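Radical SAM domain protein (Methanothrix thermoacetophila, PDB 6Y1X) is the radical SAM enzyme NifB, which carries iron-sulfur clusters and probably inserts the carbide during maturation of the nitrogenase iron-molybdenum cofactor. Local coordinates at residues Val241-Val246 / Ile276-Arg281. Residues are numbered along the deposited sequence; the frame is centred on the assembly and turned at random.
Sequences VFIHNV and IIKQMR
His244 is bridged to Gln279 through two backbone hydrogen bonds: its N donates to Lys278 O (2.9 Å), and its O accepts from Met280 N (2.8 Å). The CA of Gln279 adds a CA-H...O contact to the same carbonyl oxygen. The tight part of the contact flanks this bridge. With CG1 anti to its backbone N (chi1 -169°), Ile243 lays that carbon 3.5 Å from Lys278 O, and its CD1 meets Met280 CB where the two side chains cross. Beyond, the Met280 sulfur SD rests 3.7 Å from Asn245 CG, while Asn245 ND2 bonds to Asn217 OD1. Gln279 starts away from the strand, but a bend at chi2 (-71°) brings CD back toward the strand, and the amide lies beside the imidazole, the two planes 77° apart. NE2 donates to Ile277 O, from well above that carbonyl plane, and makes a weak bond to His244 ND1 (3.4 Å); Thr218 OG1 holds His244 NE2. On the other branch, OE1 lies 2.7 Å from the oxygen of a water that accepts from Val246 N. An alanine in place of Gln279 would probably leave His244 ND1 and Ile277 O without their amide donor and the water less firmly fixed. The solvent side is looser: Lys278 runs alongside Phe242, pointing the same way, and its CD comes no nearer than 4.2 Å to the ring atom CZ. Met280 also touches Cys39, a ligand of one [4Fe-4S] cluster, so the packing reaches the edge of that site. Overall, the chain that follows helix 263-273 is pinned by a single beta bridge to the outermost strand, 243-248, of the six-stranded parallel sheet, the partial TIM barrel characteristic of the radical SAM fold.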
loop_
_atom_site.group_PDB
_atom_site.type_symbol
_atom_site.label_atom_id
_atom_site.label_comp_id
_atom_site.label_asym_id
_atom_site.label_seq_id
_atom_site.Cartn_x
_atom_site.Cartn_y
_atom_site.Cartn_z
ATOM N N VAL A 241 0.273 4.379 -13.424
ATOM C CA VAL A 241 -0.296 3.472 -12.436
ATOM C C VAL A 241 -1.341 2.581 -13.093
ATOM O O VAL A 241 -2.077 3.005 -13.993
ATOM C CB VAL A 241 -0.878 4.281 -11.264
ATOM C CG1 VAL A 241 -1.705 3.397 -10.343
ATOM C CG2 VAL A 241 0.257 4.931 -10.490
ATOM N N PHE A 242 -1.383 1.320 -12.670
ATOM C CA PHE A 242 -2.240 0.356 -13.346
ATOM C C PHE A 242 -3.670 0.386 -12.823
ATOM O O PHE A 242 -4.617 0.320 -13.613
ATOM C CB PHE A 242 -1.664 -1.051 -13.191
ATOM C CG PHE A 242 -2.558 -2.127 -13.729
ATOM C CD1 PHE A 242 -2.719 -2.299 -15.092
ATOM C CD2 PHE A 242 -3.253 -2.955 -12.866
ATOM C CE1 PHE A 242 -3.552 -3.288 -15.583
ATOM C CE2 PHE A 242 -4.087 -3.944 -13.352
ATOM C CZ PHE A 242 -4.237 -4.108 -14.710
ATOM N N ILE A 243 -3.859 0.507 -11.510
ATOM C CA ILE A 243 -5.195 0.416 -10.936
ATOM C C ILE A 243 -5.267 1.287 -9.690
ATOM O O ILE A 243 -4.270 1.500 -8.998
ATOM C CB ILE A 243 -5.570 -1.059 -10.645
ATOM C CG1 ILE A 243 -7.054 -1.203 -10.297
ATOM C CG2 ILE A 243 -4.671 -1.651 -9.568
ATOM C CD1 ILE A 243 -7.520 -2.638 -10.219
ATOM N N HIS A 244 -6.471 1.770 -9.393
ATOM C CA HIS A 244 -6.718 2.703 -8.301
ATOM C C HIS A 244 -7.750 2.090 -7.368
ATOM O O HIS A 244 -8.811 1.643 -7.820
ATOM C CB HIS A 244 -7.240 4.028 -8.854
ATOM C CG HIS A 244 -7.273 5.144 -7.856
ATOM N ND1 HIS A 244 -8.024 6.283 -8.051
ATOM C CD2 HIS A 244 -6.624 5.318 -6.681
ATOM C CE1 HIS A 244 -7.852 7.103 -7.029
ATOM N NE2 HIS A 244 -7.001 6.544 -6.187
ATOM N N ASN A 245 -7.457 2.095 -6.073
ATOM C CA ASN A 245 -8.340 1.500 -5.072
ATOM C C ASN A 245 -8.755 2.590 -4.091
ATOM O O ASN A 245 -7.986 2.957 -3.196
ATOM C CB ASN A 245 -7.636 0.344 -4.368
ATOM C CG ASN A 245 -8.445 -0.222 -3.221
ATOM O OD1 ASN A 245 -9.673 -0.173 -3.229
ATOM N ND2 ASN A 245 -7.756 -0.758 -2.218
ATOM N N VAL A 246 -9.972 3.092 -4.242
ATOM C CA VAL A 246 -10.499 4.109 -3.341
ATOM C C VAL A 246 -11.195 3.424 -2.175
ATOM O O VAL A 246 -12.157 2.673 -2.367
ATOM C CB VAL A 246 -11.448 5.061 -4.080
ATOM C CG1 VAL A 246 -11.942 6.145 -3.141
ATOM C CG2 VAL A 246 -10.727 5.674 -5.272
ATOM N N ILE A 276 -11.457 7.739 -15.656
ATOM C CA ILE A 276 -10.080 8.215 -15.669
ATOM C C ILE A 276 -9.093 7.058 -15.611
ATOM O O ILE A 276 -8.165 6.978 -16.416
ATOM C CB ILE A 276 -9.845 9.200 -14.502
ATOM C CG1 ILE A 276 -10.854 10.348 -14.550
ATOM C CG2 ILE A 276 -8.413 9.714 -14.526
ATOM C CD1 ILE A 276 -10.848 11.210 -13.306
ATOM N N ILE A 277 -9.282 6.152 -14.654
ATOM C CA ILE A 277 -8.343 5.065 -14.399
ATOM C C ILE A 277 -9.110 3.877 -13.838
ATOM O O ILE A 277 -10.073 4.044 -13.083
ATOM C CB ILE A 277 -7.209 5.511 -13.446
ATOM C CG1 ILE A 277 -6.138 4.420 -13.334
ATOM C CG2 ILE A 277 -7.762 5.932 -12.087
ATOM C CD1 ILE A 277 -4.882 4.860 -12.607
ATOM N N LYS A 278 -8.667 2.678 -14.209
ATOM C CA LYS A 278 -9.263 1.441 -13.722
ATOM C C LYS A 278 -9.362 1.453 -12.202
ATOM O O LYS A 278 -8.414 1.831 -11.509
ATOM C CB LYS A 278 -8.400 0.262 -14.186
ATOM C CG LYS A 278 -8.918 -1.119 -13.842
ATOM C CD LYS A 278 -7.938 -2.184 -14.339
ATOM C CE LYS A 278 -8.445 -3.596 -14.087
ATOM N NZ LYS A 278 -9.646 -3.919 -14.905
ATOM N N GLN A 279 -10.535 1.086 -11.687
ATOM C CA GLN A 279 -10.789 1.061 -10.254
ATOM C C GLN A 279 -10.857 -0.367 -9.729
ATOM O O GLN A 279 -11.430 -1.248 -10.377
ATOM C CB GLN A 279 -12.104 1.776 -9.934
ATOM C CG GLN A 279 -12.111 3.235 -10.324
ATOM C CD GLN A 279 -11.212 4.051 -9.433
ATOM O OE1 GLN A 279 -11.266 3.931 -8.209
ATOM N NE2 GLN A 279 -10.348 4.852 -10.037
ATOM N N MET A 280 -10.265 -0.596 -8.559
ATOM C CA MET A 280 -10.386 -1.885 -7.887
ATOM C C MET A 280 -11.727 -1.942 -7.158
ATOM O O MET A 280 -12.016 -1.076 -6.325
ATOM C CB MET A 280 -9.228 -2.095 -6.913
ATOM C CG MET A 280 -9.174 -3.490 -6.298
ATOM S SD MET A 280 -8.160 -3.556 -4.806
ATOM C CE MET A 280 -8.450 -5.233 -4.251
ATOM N N ARG A 281 -12.547 -2.942 -7.459
ATOM C CA ARG A 281 -13.947 -2.891 -7.033
ATOM C C ARG A 281 -14.186 -3.839 -5.859
ATOM O O ARG A 281 -13.400 -4.757 -5.619
ATOM C CB ARG A 281 -14.903 -3.202 -8.189
ATOM C CG ARG A 281 -14.754 -2.272 -9.389
ATOM C CD ARG A 281 -14.825 -0.803 -8.969
ATOM N NE ARG A 281 -16.115 -0.425 -8.392
ATOM C CZ ARG A 281 -16.995 0.381 -8.979
ATOM N NH1 ARG A 281 -16.728 0.913 -10.167
ATOM N NH2 ARG A 281 -18.141 0.673 -8.374
HETATM O O HOH W 1 -11.642 2.031 -6.391
#